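Local structure of CRISPR protein (Archaeoglobus fulgidus, 4MJK) at residues M1-Q15 against E154-V167. The protein probably serves as the Cas5 subunit of an archaeal type I-A CRISPR interference complex (Cascade). Residues are numbered along the deposited sequence; the frame is centred on the assembly and turned at random.
Sequences MIGYLVDVEFVWGFQ and ESRVAVVDVKKVKV
Arg156 O is gripped by two donors: Val11 N, at 3.2 Å and almost straight, and a water that also accepts from Trp12 N and donates to Gly13 O. The Val11 N to Arg156 O bond closes the antiparallel ladder at the end of strand 2-10, which pairs with residues 157-165 as central neighbours in the larger antiparallel sheet of this Cas5-family (RAMP) protein. On its other edge, strand 2-10 pairs with strand 127-134. A classic beta bulge shifts the register by one residue: Val160 and Asp161 both face Asp7, whose O accepts Val160 N at 2.9 Å and whose N donates to Asp161 O. The Asp7 carboxylate is held by a salt bridge to Arg129. Val6, Val8, Phe10, Val157, Val159 and Val162 line one face of the sheet, and Leu144 of helix 141-144 covers Val6 and Val162. Val157 CG1 sits over a face of the Phe10 ring in a CH-pi contact, 3.6 Å from the centroid. Val8 CG1 is packed tightly on Val157 CB at 3.5 Å. At the far end, the Lys164 chain passes alongside Tyr4, with Lys164 CE 3.6 Å from Tyr4 CE2, and a water accepts from Lys164 NZ and bonds to Tyr4 OH. Past the strand, Trp12 CG stands between its backbone N and carbonyl carbon (chi1 63°), with the indole reaching Glu154. Trp12 NE1 donates to Glu154 O at 2.9 Å; the acceptor lies near the ring plane, but the donor stands 45° out of the carbonyl plane. The Trp12 ring also meets Trp12 of the second subunit. Ser155 OG, bonded to Ser152 OG, accepts Gln15 N at 2.9 Å.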
loop_
_atom_site.group_PDB
_atom_site.type_symbol
_atom_site.label_atom_id
_atom_site.label_comp_id
_atom_site.label_asym_id
_atom_site.label_seq_id
_atom_site.Cartn_x
_atom_site.Cartn_y
_atom_site.Cartn_z
HETATM N N MSE A 1 -26.177 -4.159 26.987
HETATM C CA MSE A 1 -24.910 -4.379 26.284
HETATM C C MSE A 1 -25.122 -5.023 24.928
HETATM O O MSE A 1 -26.035 -5.822 24.736
HETATM C CB MSE A 1 -23.967 -5.264 27.096
HETATM C CG MSE A 1 -23.101 -4.518 28.070
HETATM SE SE MSE A 1 -22.555 -5.708 29.511
HETATM C CE MSE A 1 -22.657 -4.424 30.980
ATOM N N ILE A 2 -24.269 -4.665 23.981
ATOM C CA ILE A 2 -24.317 -5.298 22.683
ATOM C C ILE A 2 -22.936 -5.213 22.049
ATOM O O ILE A 2 -22.251 -4.207 22.187
ATOM C CB ILE A 2 -25.390 -4.660 21.781
ATOM C CG1 ILE A 2 -25.548 -5.470 20.494
ATOM C CG2 ILE A 2 -25.070 -3.219 21.489
ATOM C CD1 ILE A 2 -26.175 -6.850 20.733
ATOM N N GLY A 3 -22.533 -6.291 21.387
ATOM C CA GLY A 3 -21.241 -6.344 20.734
ATOM C C GLY A 3 -21.403 -6.418 19.224
ATOM O O GLY A 3 -22.396 -6.938 18.716
ATOM N N TYR A 4 -20.425 -5.881 18.509
ATOM C CA TYR A 4 -20.349 -6.036 17.065
ATOM C C TYR A 4 -18.972 -6.559 16.717
ATOM O O TYR A 4 -17.970 -6.017 17.187
ATOM C CB TYR A 4 -20.542 -4.688 16.377
ATOM C CG TYR A 4 -21.830 -3.988 16.730
ATOM C CD1 TYR A 4 -21.937 -3.230 17.884
ATOM C CD2 TYR A 4 -22.942 -4.091 15.906
ATOM C CE1 TYR A 4 -23.120 -2.590 18.211
ATOM C CE2 TYR A 4 -24.122 -3.455 16.218
ATOM C CZ TYR A 4 -24.210 -2.707 17.369
ATOM O OH TYR A 4 -25.394 -2.071 17.677
ATOM N N LEU A 5 -18.934 -7.611 15.908
ATOM C CA LEU A 5 -17.710 -8.103 15.296
ATOM C C LEU A 5 -17.712 -7.708 13.823
ATOM O O LEU A 5 -18.618 -8.080 13.065
ATOM C CB LEU A 5 -17.650 -9.615 15.396
ATOM C CG LEU A 5 -17.641 -10.152 16.822
ATOM C CD1 LEU A 5 -17.921 -11.635 16.774
ATOM C CD2 LEU A 5 -16.298 -9.864 17.488
ATOM N N VAL A 6 -16.715 -6.930 13.425
ATOM C CA VAL A 6 -16.669 -6.400 12.067
ATOM C C VAL A 6 -15.355 -6.807 11.400
ATOM O O VAL A 6 -14.265 -6.428 11.864
ATOM C CB VAL A 6 -16.771 -4.877 12.083
ATOM C CG1 VAL A 6 -16.919 -4.332 10.654
ATOM C CG2 VAL A 6 -17.950 -4.418 12.979
ATOM N N ASP A 7 -15.458 -7.586 10.329
ATOM C CA ASP A 7 -14.293 -8.009 9.556
ATOM C C ASP A 7 -14.078 -7.050 8.383
ATOM O O ASP A 7 -14.972 -6.831 7.551
ATOM C CB ASP A 7 -14.468 -9.439 9.029
ATOM C CG ASP A 7 -14.299 -10.500 10.118
ATOM O OD1 ASP A 7 -14.072 -10.137 11.295
ATOM O OD2 ASP A 7 -14.403 -11.703 9.794
ATOM N N VAL A 8 -12.880 -6.490 8.307
ATOM C CA VAL A 8 -12.606 -5.455 7.327
ATOM C C VAL A 8 -11.420 -5.863 6.459
ATOM O O VAL A 8 -10.351 -6.203 6.962
ATOM C CB VAL A 8 -12.307 -4.104 8.005
ATOM C CG1 VAL A 8 -12.049 -3.031 6.947
ATOM C CG2 VAL A 8 -13.468 -3.682 8.892
ATOM N N GLU A 9 -11.634 -5.860 5.150
ATOM C CA GLU A 9 -10.590 -6.156 4.189
ATOM C C GLU A 9 -10.008 -4.849 3.652
ATOM O O GLU A 9 -10.752 -3.967 3.240
ATOM C CB GLU A 9 -11.205 -6.982 3.057
ATOM C CG GLU A 9 -10.293 -7.315 1.911
ATOM C CD GLU A 9 -11.039 -8.100 0.834
ATOM O OE1 GLU A 9 -11.208 -7.564 -0.281
ATOM O OE2 GLU A 9 -11.476 -9.238 1.122
ATOM N N PHE A 10 -8.687 -4.720 3.666
ATOM C CA PHE A 10 -8.024 -3.492 3.215
ATOM C C PHE A 10 -7.464 -3.740 1.825
ATOM O O PHE A 10 -7.007 -4.842 1.537
ATOM C CB PHE A 10 -6.866 -3.090 4.168
ATOM C CG PHE A 10 -7.331 -2.516 5.492
ATOM C CD1 PHE A 10 -7.956 -3.323 6.431
ATOM C CD2 PHE A 10 -7.160 -1.165 5.782
ATOM C CE1 PHE A 10 -8.389 -2.798 7.636
ATOM C CE2 PHE A 10 -7.601 -0.629 6.980
ATOM C CZ PHE A 10 -8.217 -1.451 7.916
ATOM N N VAL A 11 -7.505 -2.729 0.970
ATOM C CA VAL A 11 -6.825 -2.800 -0.320
ATOM C C VAL A 11 -5.310 -2.908 -0.129
ATOM O O VAL A 11 -4.676 -3.772 -0.743
ATOM C CB VAL A 11 -7.176 -1.575 -1.214
ATOM C CG1 VAL A 11 -6.368 -1.574 -2.534
ATOM C CG2 VAL A 11 -8.686 -1.545 -1.500
ATOM N N TRP A 12 -4.723 -2.047 0.715
ATOM C CA TRP A 12 -3.248 -1.998 0.852
ATOM C C TRP A 12 -2.730 -1.662 2.250
ATOM O O TRP A 12 -1.579 -1.957 2.567
ATOM C CB TRP A 12 -2.655 -0.951 -0.113
ATOM C CG TRP A 12 -3.124 0.445 0.200
ATOM C CD1 TRP A 12 -4.236 1.075 -0.297
ATOM C CD2 TRP A 12 -2.523 1.367 1.120
ATOM N NE1 TRP A 12 -4.342 2.337 0.242
ATOM C CE2 TRP A 12 -3.306 2.537 1.115
ATOM C CE3 TRP A 12 -1.385 1.321 1.934
ATOM C CZ2 TRP A 12 -2.996 3.654 1.910
ATOM C CZ3 TRP A 12 -1.080 2.431 2.718
ATOM C CH2 TRP A 12 -1.883 3.577 2.698
ATOM N N GLY A 13 -3.557 -1.021 3.075
ATOM C CA GLY A 13 -3.070 -0.439 4.320
ATOM C C GLY A 13 -3.833 0.830 4.632
ATOM O O GLY A 13 -4.958 0.986 4.175
ATOM N N PHE A 14 -3.223 1.749 5.379
ATOM C CA PHE A 14 -3.929 2.951 5.792
ATOM C C PHE A 14 -2.969 4.079 6.117
ATOM O O PHE A 14 -1.765 3.864 6.315
ATOM C CB PHE A 14 -4.769 2.658 7.036
ATOM C CG PHE A 14 -3.942 2.369 8.253
ATOM C CD1 PHE A 14 -3.613 3.387 9.139
ATOM C CD2 PHE A 14 -3.448 1.098 8.482
ATOM C CE1 PHE A 14 -2.831 3.129 10.252
ATOM C CE2 PHE A 14 -2.665 0.833 9.597
ATOM C CZ PHE A 14 -2.357 1.853 10.480
ATOM N N GLN A 15 -3.514 5.291 6.166
ATOM C CA GLN A 15 -2.790 6.404 6.734
ATOM C C GLN A 15 -3.669 7.143 7.733
ATOM O O GLN A 15 -4.817 7.508 7.418
ATOM C CB GLN A 15 -2.304 7.357 5.638
ATOM C CG GLN A 15 -1.596 8.574 6.220
ATOM C CD GLN A 15 -0.856 9.382 5.174
ATOM O OE1 GLN A 15 -1.217 9.378 3.998
ATOM N NE2 GLN A 15 0.192 10.069 5.600
ATOM N N GLU A 154 -7.360 7.650 0.696
ATOM C CA GLU A 154 -6.689 6.532 0.003
ATOM C C GLU A 154 -6.810 5.193 0.760
ATOM O O GLU A 154 -6.568 4.136 0.190
ATOM C CB GLU A 154 -5.195 6.869 -0.231
ATOM C CG GLU A 154 -4.266 6.508 0.974
ATOM C CD GLU A 154 -3.044 7.438 1.159
ATOM O OE1 GLU A 154 -2.232 7.582 0.203
ATOM O OE2 GLU A 154 -2.892 8.017 2.278
ATOM N N SER A 155 -7.199 5.239 2.036
ATOM C CA SER A 155 -7.230 4.043 2.892
ATOM C C SER A 155 -8.511 3.240 2.689
ATOM O O SER A 155 -9.312 3.095 3.607
ATOM C CB SER A 155 -7.092 4.436 4.374
ATOM O OG SER A 155 -5.951 5.256 4.584
ATOM N N ARG A 156 -8.689 2.715 1.479
ATOM C CA ARG A 156 -9.941 2.100 1.068
ATOM C C ARG A 156 -10.119 0.711 1.670
ATOM O O ARG A 156 -9.170 -0.072 1.738
ATOM C CB ARG A 156 -9.997 2.015 -0.461
ATOM C CG ARG A 156 -9.964 3.364 -1.166
ATOM C CD ARG A 156 -11.283 4.128 -0.960
ATOM N NE ARG A 156 -12.423 3.328 -1.415
ATOM C CZ ARG A 156 -13.671 3.781 -1.528
ATOM N NH1 ARG A 156 -13.957 5.039 -1.222
ATOM N NH2 ARG A 156 -14.637 2.968 -1.952
ATOM N N VAL A 157 -11.334 0.406 2.108
ATOM C CA VAL A 157 -11.626 -0.929 2.620
ATOM C C VAL A 157 -12.981 -1.431 2.123
ATOM O O VAL A 157 -13.774 -0.665 1.561
ATOM C CB VAL A 157 -11.643 -0.971 4.170
ATOM C CG1 VAL A 157 -10.351 -0.412 4.746
ATOM C CG2 VAL A 157 -12.847 -0.203 4.718
ATOM N N ALA A 158 -13.220 -2.723 2.339
ATOM C CA ALA A 158 -14.550 -3.324 2.226
ATOM C C ALA A 158 -14.860 -4.140 3.487
ATOM O O ALA A 158 -14.080 -5.001 3.894
ATOM C CB ALA A 158 -14.645 -4.226 0.984
ATOM N N VAL A 159 -16.005 -3.881 4.096
ATOM C CA VAL A 159 -16.464 -4.719 5.196
ATOM C C VAL A 159 -16.968 -6.040 4.622
ATOM O O VAL A 159 -17.834 -6.042 3.739
ATOM C CB VAL A 159 -17.594 -4.036 5.991
ATOM C CG1 VAL A 159 -18.098 -4.963 7.098
ATOM C CG2 VAL A 159 -17.108 -2.691 6.577
ATOM N N VAL A 160 -16.440 -7.158 5.116
ATOM C CA VAL A 160 -16.797 -8.464 4.565
ATOM C C VAL A 160 -17.635 -9.317 5.508
ATOM O O VAL A 160 -18.139 -10.353 5.112
ATOM C CB VAL A 160 -15.564 -9.279 4.072
ATOM C CG1 VAL A 160 -14.856 -8.550 2.911
ATOM C CG2 VAL A 160 -14.600 -9.588 5.224
ATOM N N ASP A 161 -17.777 -8.893 6.757
ATOM C CA ASP A 161 -18.733 -9.545 7.655
ATOM C C ASP A 161 -18.990 -8.651 8.845
ATOM O O ASP A 161 -18.086 -7.934 9.307
ATOM C CB ASP A 161 -18.241 -10.921 8.117
ATOM C CG ASP A 161 -19.386 -11.867 8.516
ATOM O OD1 ASP A 161 -20.580 -11.508 8.391
ATOM O OD2 ASP A 161 -19.083 -13.002 8.931
ATOM N N VAL A 162 -20.241 -8.668 9.299
ATOM C CA VAL A 162 -20.657 -7.976 10.497
ATOM C C VAL A 162 -21.530 -8.941 11.280
ATOM O O VAL A 162 -22.401 -9.603 10.709
ATOM C CB VAL A 162 -21.506 -6.724 10.192
ATOM C CG1 VAL A 162 -21.886 -6.013 11.493
ATOM C CG2 VAL A 162 -20.778 -5.761 9.229
ATOM N N LYS A 163 -21.298 -9.026 12.583
ATOM C CA LYS A 163 -22.138 -9.851 13.440
ATOM C C LYS A 163 -22.459 -9.094 14.720
ATOM O O LYS A 163 -21.554 -8.613 15.421
ATOM C CB LYS A 163 -21.434 -11.177 13.734
ATOM C CG LYS A 163 -22.278 -12.226 14.436
ATOM C CD LYS A 163 -21.440 -13.478 14.717
ATOM C CE LYS A 163 -22.180 -14.470 15.622
ATOM N NZ LYS A 163 -23.458 -14.962 15.023
ATOM N N LYS A 164 -23.750 -8.956 15.004
ATOM C CA LYS A 164 -24.202 -8.394 16.268
ATOM C C LYS A 164 -24.303 -9.540 17.276
ATOM O O LYS A 164 -24.897 -10.583 16.984
ATOM C CB LYS A 164 -25.553 -7.699 16.089
ATOM C CG LYS A 164 -25.974 -6.802 17.238
ATOM C CD LYS A 164 -27.318 -6.132 16.949
ATOM C CE LYS A 164 -27.228 -5.241 15.708
ATOM N NZ LYS A 164 -28.540 -4.656 15.269
ATOM N N VAL A 165 -23.696 -9.369 18.444
ATOM C CA VAL A 165 -23.637 -10.451 19.427
ATOM C C VAL A 165 -24.031 -9.982 20.819
ATOM O O VAL A 165 -23.829 -8.824 21.176
ATOM C CB VAL A 165 -22.226 -11.071 19.518
ATOM C CG1 VAL A 165 -21.874 -11.811 18.234
ATOM C CG2 VAL A 165 -21.189 -9.991 19.839
ATOM N N LYS A 166 -24.609 -10.889 21.603
ATOM C CA LYS A 166 -24.826 -10.624 23.014
ATOM C C LYS A 166 -23.493 -10.871 23.717
ATOM O O LYS A 166 -22.781 -11.810 23.378
ATOM C CB LYS A 166 -25.928 -11.535 23.564
ATOM C CG LYS A 166 -27.160 -11.594 22.668
ATOM C CD LYS A 166 -28.272 -12.472 23.244
ATOM C CE LYS A 166 -29.233 -11.660 24.096
ATOM N NZ LYS A 166 -29.793 -10.491 23.346
ATOM N N VAL A 167 -23.128 -10.010 24.657
ATOM C CA VAL A 167 -21.875 -10.193 25.393
ATOM C C VAL A 167 -22.107 -10.422 26.892
ATOM O O VAL A 167 -23.114 -9.979 27.448
ATOM C CB VAL A 167 -20.897 -8.998 25.199
ATOM C CG1 VAL A 167 -20.573 -8.812 23.735
ATOM C CG2 VAL A 167 -21.475 -7.709 25.775
HETATM O O HOH W 1 -28.494 -2.351 16.791
HETATM O O HOH W 2 -6.323 0.213 1.997
#